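PDB 4V1T: LYND from Lyngbya aestuarii, which probably acts as an ATP- and magnesium-dependent YcaO-family cyclodehydratase that cyclises residues such as cysteine in peptide substrates onto the preceding backbone carbonyl to form azoline rings. Local coordinates for residues B[252-255]-B[256-259]; B[665-668]-B[669-673]; B[696-699]-B[700-703]; B[720-723]-B[724-727]; B[761-764]-B[765-769]. All coordinates share one frame; numbering follows the deposited sequence.

Contact 1 (B[252-255]-B[256-259])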
loop_
_atom_site.group_PDB
_atom_site.type_symbol
_atom_site.label_atom_id
_atom_site.label_comp_id
_atom_site.label_asym_id
_atom_site.label_seq_id
_atom_site.Cartn_x
_atom_site.Cartn_y
_atom_site.Cartn_z
ATOM N N THR B 252 21.008 14.326 -14.776
ATOM C CA THR B 252 19.927 13.353 -14.936
ATOM C C THR B 252 20.263 12.335 -16.034
ATOM O O THR B 252 19.930 11.145 -15.924
ATOM C CB THR B 252 18.580 14.021 -15.260
ATOM O OG1 THR B 252 18.673 14.747 -16.496
ATOM C CG2 THR B 252 18.167 14.968 -14.127
ATOM N N LEU B 253 20.918 12.802 -17.093
ATOM C CA LEU B 253 21.363 11.900 -18.155
ATOM C C LEU B 253 22.330 10.863 -17.588
ATOM O O LEU B 253 22.142 9.666 -17.767
ATOM C CB LEU B 253 22.039 12.679 -19.282
ATOM C CG LEU B 253 22.645 11.839 -20.413
ATOM C CD1 LEU B 253 21.575 11.008 -21.105
ATOM C CD2 LEU B 253 23.366 12.731 -21.424
ATOM N N GLN B 254 23.362 11.340 -16.916
ATOM C CA GLN B 254 24.385 10.473 -16.348
ATOM C C GLN B 254 23.811 9.568 -15.255
ATOM O O GLN B 254 24.228 8.428 -15.119
ATOM C CB GLN B 254 25.547 11.309 -15.797
ATOM C CG GLN B 254 26.613 11.653 -16.823
ATOM C CD GLN B 254 27.457 10.452 -17.224
ATOM O OE1 GLN B 254 27.817 9.618 -16.380
ATOM N NE2 GLN B 254 27.773 10.351 -18.506
ATOM N N THR B 255 22.844 10.073 -14.500
ATOM C CA THR B 255 22.150 9.260 -13.507
ATOM C C THR B 255 21.478 8.067 -14.176
ATOM O O THR B 255 21.512 6.956 -13.660
ATOM C CB THR B 255 21.079 10.072 -12.749
ATOM O OG1 THR B 255 21.714 11.009 -11.874
ATOM C CG2 THR B 255 20.184 9.157 -11.921
ATOM N N GLY B 256 20.866 8.306 -15.326
ATOM C CA GLY B 256 20.184 7.266 -16.061
ATOM C C GLY B 256 21.121 6.247 -16.699
ATOM O O GLY B 256 20.827 5.047 -16.713
ATOM N N LEU B 257 22.241 6.716 -17.233
ATOM C CA LEU B 257 23.175 5.831 -17.926
ATOM C C LEU B 257 23.977 4.956 -16.951
ATOM O O LEU B 257 24.267 3.795 -17.236
ATOM C CB LEU B 257 24.118 6.659 -18.789
ATOM C CG LEU B 257 23.455 7.440 -19.932
ATOM C CD1 LEU B 257 24.474 8.327 -20.633
ATOM C CD2 LEU B 257 22.773 6.520 -20.925
ATOM N N GLN B 258 24.336 5.518 -15.804
ATOM C CA GLN B 258 25.083 4.779 -14.790
ATOM C C GLN B 258 24.167 3.747 -14.136
ATOM O O GLN B 258 24.555 2.608 -13.890
ATOM C CB GLN B 258 25.660 5.740 -13.743
ATOM C CG GLN B 258 26.712 6.707 -14.285
ATOM C CD GLN B 258 28.024 6.035 -14.623
ATOM O OE1 GLN B 258 28.197 4.831 -14.418
ATOM N NE2 GLN B 258 28.958 6.808 -15.146
ATOM N N PHE B 259 22.937 4.166 -13.870
ATOM C CA PHE B 259 21.894 3.278 -13.381
ATOM C C PHE B 259 21.692 2.126 -14.369
ATOM O O PHE B 259 21.614 0.964 -13.987
ATOM C CB PHE B 259 20.606 4.079 -13.197
ATOM C CG PHE B 259 19.583 3.444 -12.300
ATOM C CD1 PHE B 259 19.640 2.108 -11.949
ATOM C CD2 PHE B 259 18.528 4.210 -11.822
ATOM C CE1 PHE B 259 18.671 1.549 -11.135
ATOM C CE2 PHE B 259 17.556 3.658 -11.015
ATOM C CZ PHE B 259 17.631 2.328 -10.665
#
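Gln258 meets Gln254 twice, once through the backbone and once through the side chains. Gln258 N donates to Gln254 O at 3.0 Å and 161°, an ordinary alpha-helical bond. Gly256 N, Leu257 N and Phe259 N repeat it to Thr252 O, Leu253 O and Thr255 O. Further out, at the side-chain ends, Gln258 NE2 reaches Gln254 OE1 at 3.3 Å. This second bond is long, but its donor lies in the plane of the acceptor carbonyl. The two amide planes are turned 57° from each other, so the pair is not flat. Gln258 bends at chi2 (-71°), and its CG sits 3.1 Å from Gln254 O on the way to the amide. A leucine here would have no amide N-H, and Gln254 OE1 would probably lose this partner and be freer to turn. The threonine hydroxyls bond backward along the chain, Thr252 OG1 to Leu249 O and Thr255 OG1 to Ser251 O.

Packing follows. Leu257 CD1 lies 4.0 Å from both Leu253 CG and Leu253 CD1, the two side chains meeting at a slant. Leu257 CG rests 3.4 Å from Leu253 O. Phe259 CB touches Thr255 O, and its ring leads away from the 252-255 turn.

Gln254 and Gln258 also pack against Gln258 and Thr255 of the second subunit, which places this turn of helix 250-275 at the dimer interface. Within the chain, Leu253, Gln254, Leu257 and Gln258 pack on helix 124-135, at Thr126, Ala129 and Ala133, while Phe259 packs on Leu190 and Leu192 of strand 189-196.

Contact 2 (B[665-668]-B[669-673]); sequences ITEK and LADHP
Glu667 and His672 face each other across a 3-10 turn, joined by a His-carboxylate hydrogen bond. The turn, 669-671, lies in the surface loop between helices 661-666 and 697-710 of the YcaO region. His672 NE2 donates to Glu667 OE1 at 2.9 Å. The carboxylate and the imidazole are turned 69° against each other. The oxygen is met on its anti side, somewhat out of the carboxylate plane, and it lies at the edge of the ring. Glu667 curls back to make this reach, with a bend at chi2 (-49°). The other ring nitrogen, His672 ND1, bonds Tyr674 OH, so both nitrogens are used and the ring's rotation is fixed. An alanine here would leave Glu667 OE1 without its N-H donor and would probably open a gap beside Trp663 and Tyr674.

Asp671 swings back over the same turn. Asp671 OD2 takes a hydrogen bond from Lys668 N through the anti lone pair, at 3.2 Å, while Asp671 N donates to Lys668 O. The two carboxylates come close, with Glu667 OE1 4.1 Å from Asp671 OD2; the N-H donors on each probably ease the repulsion. Lys668 O also lies at the imidazole edge, 3.4 Å from His672 CD2.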
loop_
_atom_site.group_PDB
_atom_site.type_symbol
_atom_site.label_atom_id
_atom_site.label_comp_id
_atom_site.label_asym_id
_atom_site.label_seq_id
_atom_site.Cartn_x
_atom_site.Cartn_y
_atom_site.Cartn_z
ATOM N N ILE B 665 -27.815 21.719 -10.434
ATOM C CA ILE B 665 -28.030 23.107 -10.023
ATOM C C ILE B 665 -29.485 23.539 -10.221
ATOM O O ILE B 665 -30.022 24.293 -9.409
ATOM C CB ILE B 665 -27.072 24.098 -10.760
ATOM C CG1 ILE B 665 -27.553 25.546 -10.594
ATOM C CG2 ILE B 665 -26.971 23.788 -12.244
ATOM C CD1 ILE B 665 -26.546 26.592 -11.040
ATOM N N THR B 666 -30.123 23.052 -11.287
ATOM C CA THR B 666 -31.446 23.545 -11.676
ATOM C C THR B 666 -32.608 22.792 -11.032
ATOM O O THR B 666 -33.514 23.402 -10.470
ATOM C CB THR B 666 -31.660 23.506 -13.211
ATOM O OG1 THR B 666 -31.604 22.156 -13.686
ATOM C CG2 THR B 666 -30.618 24.355 -13.930
ATOM N N GLU B 667 -32.595 21.468 -11.129
ATOM C CA GLU B 667 -33.783 20.684 -10.830
ATOM C C GLU B 667 -34.098 20.596 -9.347
ATOM O O GLU B 667 -33.209 20.494 -8.503
ATOM C CB GLU B 667 -33.642 19.278 -11.397
ATOM C CG GLU B 667 -33.532 19.237 -12.902
ATOM C CD GLU B 667 -34.605 20.057 -13.580
ATOM O OE1 GLU B 667 -35.799 19.828 -13.290
ATOM O OE2 GLU B 667 -34.250 20.939 -14.388
ATOM N N LYS B 668 -35.390 20.609 -9.053
ATOM C CA LYS B 668 -35.891 20.577 -7.690
ATOM C C LYS B 668 -36.797 19.377 -7.469
ATOM O O LYS B 668 -37.263 18.733 -8.410
ATOM C CB LYS B 668 -36.660 21.864 -7.378
ATOM C CG LYS B 668 -35.785 23.040 -6.986
ATOM C CD LYS B 668 -36.117 24.288 -7.796
ATOM C CE LYS B 668 -35.627 25.554 -7.115
ATOM N NZ LYS B 668 -34.283 25.386 -6.478
ATOM N N LEU B 669 -37.060 19.093 -6.205
ATOM C CA LEU B 669 -37.912 17.971 -5.835
ATOM C C LEU B 669 -39.341 18.242 -6.321
ATOM O O LEU B 669 -40.059 17.330 -6.727
ATOM C CB LEU B 669 -37.872 17.773 -4.317
ATOM C CG LEU B 669 -37.849 16.375 -3.710
ATOM C CD1 LEU B 669 -36.898 15.423 -4.397
ATOM C CD2 LEU B 669 -37.465 16.498 -2.252
ATOM N N ALA B 670 -39.733 19.509 -6.299
ATOM C CA ALA B 670 -41.053 19.916 -6.766
ATOM C C ALA B 670 -41.234 19.707 -8.264
ATOM O O ALA B 670 -42.359 19.696 -8.756
ATOM C CB ALA B 670 -41.299 21.370 -6.417
ATOM N N ASP B 671 -40.132 19.559 -8.989
ATOM C CA ASP B 671 -40.185 19.326 -10.431
ATOM C C ASP B 671 -40.345 17.846 -10.772
ATOM O O ASP B 671 -40.674 17.510 -11.905
ATOM C CB ASP B 671 -38.912 19.849 -11.106
ATOM C CG ASP B 671 -38.850 21.360 -11.159
ATOM O OD1 ASP B 671 -39.680 21.975 -11.856
ATOM O OD2 ASP B 671 -37.940 21.934 -10.533
ATOM N N HIS B 672 -40.069 16.970 -9.802
ATOM C CA HIS B 672 -40.106 15.521 -10.015
ATOM C C HIS B 672 -40.664 14.804 -8.783
ATOM O O HIS B 672 -39.913 14.214 -8.015
ATOM C CB HIS B 672 -38.703 15.000 -10.329
ATOM C CG HIS B 672 -37.986 15.795 -11.374
ATOM N ND1 HIS B 672 -38.119 15.545 -12.724
ATOM C CD2 HIS B 672 -37.143 16.849 -11.267
ATOM C CE1 HIS B 672 -37.382 16.406 -13.404
ATOM N NE2 HIS B 672 -36.782 17.213 -12.544
ATOM N N PRO B 673 -41.991 14.868 -8.587
ATOM C CA PRO B 673 -42.623 14.271 -7.399
ATOM C C PRO B 673 -42.499 12.752 -7.329
ATOM O O PRO B 673 -42.677 12.169 -6.256
ATOM C CB PRO B 673 -44.095 14.685 -7.539
ATOM C CG PRO B 673 -44.284 14.934 -8.984
ATOM C CD PRO B 673 -42.982 15.453 -9.507
#

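Contact 3 (B[696-699]-B[700-703]); sequences DIYT and DVMT
Thr699 O is gripped by two donors of one residue. Thr703 OG1 reaches Thr699 O at 2.6 Å and Thr703 N reaches the same oxygen at 3.0 Å, from opposite faces of the carbonyl plane. The hydroxyl can do so because Thr703 OG1 stands beside its own backbone N (chi1 -54°), turned back along the helix. This satisfies the hydroxyl with a backbone carbonyl one turn earlier.

On another side of the helix, Met702 lies against the ring of Tyr698. Met702 CG sits over one face, 4.1 Å from the ring centroid, and makes a CH-pi contact. Met702 CG comes nearest to Tyr698 CE1, at 3.7 Å. The sulfur follows as a Met-aromatic contact, approaching obliquely. Val701 CG2 touches the same ring more loosely at Tyr698 CD1.

These residues form the first turns of helix 697-710, and Asp696 is its N-cap. Asp696 OD1 accepts from Tyr698 N at 3.0 Å, while Asp696 O begins the helical pattern by accepting from Asp700 N. Asp696 OD1 also takes Arg333 N, and OD2 bonds Ser332 OG. The Asp700 carboxylate is bound outside the helix: OD2 forms a salt bridge with Lys335 and OD1 accepts from Ser694 N. Ile697 and Val701 pack on Leu543 of helix 538-561, and the side chain of Ile697 is about 10 Å from the bound ADP.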
loop_
_atom_site.group_PDB
_atom_site.type_symbol
_atom_site.label_atom_id
_atom_site.label_comp_id
_atom_site.label_asym_id
_atom_site.label_seq_id
_atom_site.Cartn_x
_atom_site.Cartn_y
_atom_site.Cartn_z
ATOM N N ASP B 696 -24.350 -20.768 -3.457
ATOM C CA ASP B 696 -23.607 -21.094 -4.655
ATOM C C ASP B 696 -23.907 -20.044 -5.708
ATOM O O ASP B 696 -25.065 -19.817 -6.057
ATOM C CB ASP B 696 -23.978 -22.481 -5.160
ATOM C CG ASP B 696 -22.982 -23.017 -6.161
ATOM O OD1 ASP B 696 -22.415 -22.217 -6.937
ATOM O OD2 ASP B 696 -22.765 -24.246 -6.169
ATOM N N ILE B 697 -22.859 -19.404 -6.211
ATOM C CA ILE B 697 -23.023 -18.345 -7.192
ATOM C C ILE B 697 -23.627 -18.920 -8.469
ATOM O O ILE B 697 -24.506 -18.314 -9.079
ATOM C CB ILE B 697 -21.684 -17.635 -7.502
ATOM C CG1 ILE B 697 -21.082 -17.045 -6.225
ATOM C CG2 ILE B 697 -21.892 -16.513 -8.509
ATOM C CD1 ILE B 697 -19.620 -16.642 -6.355
ATOM N N TYR B 698 -23.168 -20.103 -8.854
ATOM C CA TYR B 698 -23.650 -20.758 -10.065
ATOM C C TYR B 698 -25.137 -21.097 -9.989
ATOM O O TYR B 698 -25.858 -20.998 -10.977
ATOM C CB TYR B 698 -22.841 -22.030 -10.332
ATOM C CG TYR B 698 -23.373 -22.854 -11.479
ATOM C CD1 TYR B 698 -23.467 -22.323 -12.757
ATOM C CD2 TYR B 698 -23.778 -24.161 -11.286
ATOM C CE1 TYR B 698 -23.960 -23.073 -13.807
ATOM C CE2 TYR B 698 -24.269 -24.917 -12.332
ATOM C CZ TYR B 698 -24.357 -24.368 -13.587
ATOM O OH TYR B 698 -24.846 -25.128 -14.619
ATOM N N THR B 699 -25.591 -21.515 -8.816
ATOM C CA THR B 699 -26.999 -21.812 -8.635
ATOM C C THR B 699 -27.799 -20.525 -8.752
ATOM O O THR B 699 -28.918 -20.525 -9.254
ATOM C CB THR B 699 -27.266 -22.478 -7.273
ATOM O OG1 THR B 699 -26.460 -23.656 -7.156
ATOM C CG2 THR B 699 -28.738 -22.866 -7.135
ATOM N N ASP B 700 -27.210 -19.423 -8.300
ATOM C CA ASP B 700 -27.888 -18.136 -8.315
ATOM C C ASP B 700 -28.100 -17.590 -9.722
ATOM O O ASP B 700 -29.124 -16.976 -9.976
ATOM C CB ASP B 700 -27.125 -17.113 -7.477
ATOM C CG ASP B 700 -27.410 -17.247 -5.998
ATOM O OD1 ASP B 700 -27.975 -18.284 -5.592
ATOM O OD2 ASP B 700 -27.071 -16.320 -5.237
ATOM N N VAL B 701 -27.153 -17.821 -10.633
ATOM C CA VAL B 701 -27.315 -17.335 -12.006
ATOM C C VAL B 701 -28.327 -18.198 -12.754
ATOM O O VAL B 701 -29.100 -17.688 -13.560
ATOM C CB VAL B 701 -25.979 -17.282 -12.806
ATOM C CG1 VAL B 701 -24.865 -16.700 -11.960
ATOM C CG2 VAL B 701 -25.579 -18.645 -13.342
ATOM N N MET B 702 -28.321 -19.503 -12.483
ATOM C CA MET B 702 -29.273 -20.398 -13.114
ATOM C C MET B 702 -30.675 -20.122 -12.569
ATOM O O MET B 702 -31.674 -20.419 -13.218
ATOM C CB MET B 702 -28.870 -21.870 -12.923
ATOM C CG MET B 702 -27.605 -22.286 -13.687
ATOM S SD MET B 702 -27.486 -21.638 -15.385
ATOM C CE MET B 702 -28.770 -22.579 -16.217
ATOM N N THR B 703 -30.741 -19.530 -11.385
ATOM C CA THR B 703 -32.007 -19.054 -10.853
ATOM C C THR B 703 -32.478 -17.835 -11.647
ATOM O O THR B 703 -33.665 -17.686 -11.935
ATOM C CB THR B 703 -31.886 -18.671 -9.370
ATOM O OG1 THR B 703 -31.342 -19.773 -8.642
ATOM C CG2 THR B 703 -33.253 -18.303 -8.790
#

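Contact 4 (B[720-723]-B[724-727]); sequences QTRP and DIGL
Arg722 O holds the turn together by accepting two backbone N-H groups. Gly726 N meets Arg722 O nearly along the C=O axis at 3.0 Å, a straight bond. Ile725 N lies well above the carbonyl plane, 2.9 Å from Arg722 O. With Pro723 and Asp724 at the corner, residues 722-725 make a type I beta turn, and the bond to Gly726 widens it by one residue. Gly726 has a positive phi (94°). A side chain at these backbone angles would jam against the carbonyl of Ile725.

Side chains also meet across the turn. Arg722 CB lies 3.6 Å from Ile725 CG1 and 3.2 Å from Asp724 OD1. Asp724 CG stands between its backbone N and carbonyl carbon (chi1 58°), which turns the carboxylate back toward Arg722. A water bridges the two ends, accepting from Arg722 N at 3.0 Å and donating to Leu727 O at 2.8 Å.

The charged ends are held from further out. Asp724 OD2 forms salt bridges with Arg210 and Arg308, and OD1 bonds Gln310. The Arg722 guanidinium pairs with Glu436 and bonds Ser429 O. Ile725 and Leu727 pack on Val425 of helix 413-429.

This is the loop of a beta hairpin, joining antiparallel strands 716-719 and 728-733. It lies between two sites: the side chain of Asp724 is about 9 Å from the zinc ion, and that of Leu727 about 5 Å from ADP.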
loop_
_atom_site.group_PDB
_atom_site.type_symbol
_atom_site.label_atom_id
_atom_site.label_comp_id
_atom_site.label_asym_id
_atom_site.label_seq_id
_atom_site.Cartn_x
_atom_site.Cartn_y
_atom_site.Cartn_z
ATOM N N GLN B 720 -15.702 -11.433 -22.332
ATOM C CA GLN B 720 -14.728 -10.442 -22.761
ATOM C C GLN B 720 -13.388 -10.603 -22.041
ATOM O O GLN B 720 -12.512 -9.750 -22.158
ATOM C CB GLN B 720 -15.274 -9.035 -22.498
ATOM C CG GLN B 720 -16.571 -8.714 -23.221
ATOM C CD GLN B 720 -17.095 -7.337 -22.877
ATOM O OE1 GLN B 720 -16.961 -6.871 -21.741
ATOM N NE2 GLN B 720 -17.702 -6.671 -23.859
ATOM N N THR B 721 -13.235 -11.691 -21.292
ATOM C CA THR B 721 -12.021 -11.915 -20.503
ATOM C C THR B 721 -10.781 -11.940 -21.391
ATOM O O THR B 721 -10.699 -12.711 -22.355
ATOM C CB THR B 721 -12.110 -13.238 -19.733
ATOM O OG1 THR B 721 -13.269 -13.229 -18.888
ATOM C CG2 THR B 721 -10.864 -13.456 -18.883
ATOM N N ARG B 722 -9.810 -11.096 -21.058
ATOM C CA ARG B 722 -8.544 -11.060 -21.782
ATOM C C ARG B 722 -7.516 -11.860 -20.987
ATOM O O ARG B 722 -7.352 -11.617 -19.796
ATOM C CB ARG B 722 -8.082 -9.619 -21.971
ATOM C CG ARG B 722 -9.170 -8.674 -22.474
ATOM C CD ARG B 722 -9.480 -8.888 -23.948
ATOM N NE ARG B 722 -10.664 -8.137 -24.377
ATOM C CZ ARG B 722 -10.994 -7.912 -25.647
ATOM N NH1 ARG B 722 -10.233 -8.366 -26.641
ATOM N NH2 ARG B 722 -12.086 -7.225 -25.931
ATOM N N PRO B 723 -6.830 -12.831 -21.631
ATOM C CA PRO B 723 -5.915 -13.703 -20.875
ATOM C C PRO B 723 -4.774 -12.964 -20.184
ATOM O O PRO B 723 -4.299 -13.421 -19.152
ATOM C CB PRO B 723 -5.346 -14.639 -21.949
ATOM C CG PRO B 723 -6.309 -14.580 -23.070
ATOM C CD PRO B 723 -6.875 -13.199 -23.054
ATOM N N ASP B 724 -4.328 -11.856 -20.763
ATOM C CA ASP B 724 -3.271 -11.041 -20.168
ATOM C C ASP B 724 -3.783 -10.216 -18.977
ATOM O O ASP B 724 -2.992 -9.627 -18.236
ATOM C CB ASP B 724 -2.657 -10.110 -21.228
ATOM C CG ASP B 724 -3.683 -9.183 -21.866
ATOM O OD1 ASP B 724 -4.853 -9.593 -21.997
ATOM O OD2 ASP B 724 -3.311 -8.055 -22.242
ATOM N N ILE B 725 -5.101 -10.170 -18.810
ATOM C CA ILE B 725 -5.731 -9.488 -17.679
ATOM C C ILE B 725 -6.023 -10.469 -16.551
ATOM O O ILE B 725 -5.676 -10.215 -15.395
ATOM C CB ILE B 725 -7.048 -8.811 -18.105
ATOM C CG1 ILE B 725 -6.776 -7.724 -19.146
ATOM C CG2 ILE B 725 -7.787 -8.232 -16.904
ATOM C CD1 ILE B 725 -5.940 -6.565 -18.640
ATOM N N GLY B 726 -6.668 -11.583 -16.896
ATOM C CA GLY B 726 -6.957 -12.644 -15.933
ATOM C C GLY B 726 -8.334 -12.503 -15.322
ATOM O O GLY B 726 -9.141 -13.429 -15.371
ATOM N N LEU B 727 -8.601 -11.339 -14.739
ATOM C CA LEU B 727 -9.911 -11.040 -14.167
ATOM C C LEU B 727 -11.007 -11.244 -15.197
ATOM O O LEU B 727 -10.943 -10.712 -16.305
ATOM C CB LEU B 727 -9.955 -9.597 -13.656
ATOM C CG LEU B 727 -11.223 -9.186 -12.909
ATOM C CD1 LEU B 727 -11.315 -9.899 -11.560
ATOM C CD2 LEU B 727 -11.273 -7.677 -12.730
HETATM O O HOH W 1 -10.298 -9.353 -18.692
#

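Contact 5 (B[761-764]-B[765-769]); sequences EPLT and EAQMN
Thr764 O accepts from Gln767 N at 3.0 Å, with the donor high above the carbonyl plane, and so opens the short 3-10 turn 765-767; Glu765 O then takes Met768 N.

The side chain of Gln767 turns back over the start of this turn at chi1 (-61°), with CG beside its backbone N, and then runs extended to Thr764 N. Gln767 OE1 takes Thr764 N at 2.8 Å and 169°. The donor lies in the plane of the amide carbonyl, on a lone pair. The same oxygen has two further donors. Thr764 OG1 gives Gln767 OE1 a weak hydrogen bond at 3.2 Å, and a water donates to Gln767 OE1 at 2.7 Å. That water also donates to Pro762 O, tying the amide to the incoming chain. Thr764 OG1 stands between its backbone N and carbonyl carbon (chi1 64°), which puts the hydroxyl on the side where Gln767 passes. Thr764 OG1 lies 3.3 Å from Gln767 CG.

Leu763 lines another side of the amide, with Leu763 CD2 3.8 Å from Gln767 OE1. Leu763 CB makes a loose apolar contact with Met768 CE at 4.4 Å. Met768 is buried, packing on Leu749 and Tyr750 of helix 748-755 and on Tyr560 of helix 538-561. Glu765 OE2 is hydrogen-bonded to Ser460 OG.

A side chain bonding back to the backbone N-H three residues earlier recalls one half of a capping box. Here it closes a 3-10 turn in the surface loop that follows helix 748-755, close to the C-terminus.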
loop_
_atom_site.group_PDB
_atom_site.type_symbol
_atom_site.label_atom_id
_atom_site.label_comp_id
_atom_site.label_asym_id
_atom_site.label_seq_id
_atom_site.Cartn_x
_atom_site.Cartn_y
_atom_site.Cartn_z
ATOM N N GLU B 761 -53.829 1.916 -17.440
ATOM C CA GLU B 761 -53.642 1.949 -18.886
ATOM C C GLU B 761 -52.183 2.251 -19.195
ATOM O O GLU B 761 -51.499 2.846 -18.372
ATOM C CB GLU B 761 -54.537 3.010 -19.526
ATOM C CG GLU B 761 -56.017 2.850 -19.225
ATOM C CD GLU B 761 -56.599 1.581 -19.812
ATOM O OE1 GLU B 761 -56.394 1.329 -21.021
ATOM O OE2 GLU B 761 -57.268 0.843 -19.060
ATOM N N PRO B 762 -51.703 1.841 -20.380
ATOM C CA PRO B 762 -50.339 2.185 -20.800
ATOM C C PRO B 762 -50.192 3.667 -21.113
ATOM O O PRO B 762 -51.165 4.322 -21.505
ATOM C CB PRO B 762 -50.130 1.348 -22.075
ATOM C CG PRO B 762 -51.238 0.362 -22.111
ATOM C CD PRO B 762 -52.379 0.994 -21.382
ATOM N N LEU B 763 -48.988 4.191 -20.939
ATOM C CA LEU B 763 -48.674 5.526 -21.425
ATOM C C LEU B 763 -48.353 5.438 -22.906
ATOM O O LEU B 763 -47.996 4.372 -23.407
ATOM C CB LEU B 763 -47.490 6.129 -20.661
ATOM C CG LEU B 763 -47.688 6.434 -19.175
ATOM C CD1 LEU B 763 -46.366 6.893 -18.590
ATOM C CD2 LEU B 763 -48.761 7.480 -18.942
ATOM N N THR B 764 -48.501 6.555 -23.615
ATOM C CA THR B 764 -48.041 6.640 -24.992
ATOM C C THR B 764 -46.598 7.113 -24.981
ATOM O O THR B 764 -46.098 7.577 -23.948
ATOM C CB THR B 764 -48.895 7.609 -25.833
ATOM O OG1 THR B 764 -48.761 8.937 -25.319
ATOM C CG2 THR B 764 -50.354 7.198 -25.796
ATOM N N GLU B 765 -45.930 6.999 -26.125
ATOM C CA GLU B 765 -44.538 7.419 -26.247
ATOM C C GLU B 765 -44.383 8.891 -25.891
ATOM O O GLU B 765 -43.385 9.285 -25.290
ATOM C CB GLU B 765 -44.024 7.166 -27.666
ATOM C CG GLU B 765 -42.661 7.779 -27.965
ATOM C CD GLU B 765 -42.065 7.298 -29.275
ATOM O OE1 GLU B 765 -42.762 6.582 -30.028
ATOM O OE2 GLU B 765 -40.895 7.633 -29.547
ATOM N N ALA B 766 -45.386 9.691 -26.249
ATOM C CA ALA B 766 -45.339 11.123 -26.023
ATOM C C ALA B 766 -45.462 11.488 -24.547
ATOM O O ALA B 766 -45.104 12.594 -24.156
ATOM C CB ALA B 766 -46.438 11.806 -26.824
ATOM N N GLN B 767 -45.977 10.566 -23.738
ATOM C CA GLN B 767 -46.172 10.798 -22.309
ATOM C C GLN B 767 -45.013 10.279 -21.483
ATOM O O GLN B 767 -45.027 10.403 -20.265
ATOM C CB GLN B 767 -47.450 10.122 -21.823
ATOM C CG GLN B 767 -48.711 10.618 -22.498
ATOM C CD GLN B 767 -49.923 9.801 -22.109
ATOM O OE1 GLN B 767 -50.000 8.604 -22.389
ATOM N NE2 GLN B 767 -50.877 10.444 -21.449
ATOM N N MET B 768 -44.020 9.683 -22.136
ATOM C CA MET B 768 -42.821 9.250 -21.426
ATOM C C MET B 768 -42.080 10.471 -20.902
ATOM O O MET B 768 -42.137 11.541 -21.500
ATOM C CB MET B 768 -41.908 8.413 -22.326
ATOM C CG MET B 768 -42.416 6.999 -22.608
ATOM S SD MET B 768 -42.701 6.046 -21.114
ATOM C CE MET B 768 -43.487 4.561 -21.708
ATOM N N ASN B 769 -41.398 10.302 -19.772
ATOM C CA ASN B 769 -40.679 11.392 -19.129
ATOM C C ASN B 769 -39.787 12.108 -20.138
ATOM O O ASN B 769 -38.901 11.486 -20.722
ATOM C CB ASN B 769 -39.833 10.853 -17.976
ATOM C CG ASN B 769 -39.366 11.939 -17.027
ATOM O OD1 ASN B 769 -39.322 13.121 -17.373
ATOM N ND2 ASN B 769 -39.012 11.537 -15.816
HETATM O O HOH W 2 -52.070 6.976 -22.034
#

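The five contacts are spread along an elongated chain. Contact 1, at the dimer interface, lies far from the rest: its centre is about 37 Å from that of contact 4 and about 69 Å from that of contact 5. Contact 4 lies nearest the bound ADP, with contact 3 next; their centres are about 22 Å apart, and their nearest atoms about 12 Å. In contact 4 the Asp724 side chain is about 9 Å from the zinc held by Cys203, Cys206, Cys311 and Cys314, without touching that site. Contacts 2 and 5 form an outer pair whose nearest atoms are about 5 Å apart. Tyr674 OH links them, since it bonds both His672 ND1 and Asn769 ND2.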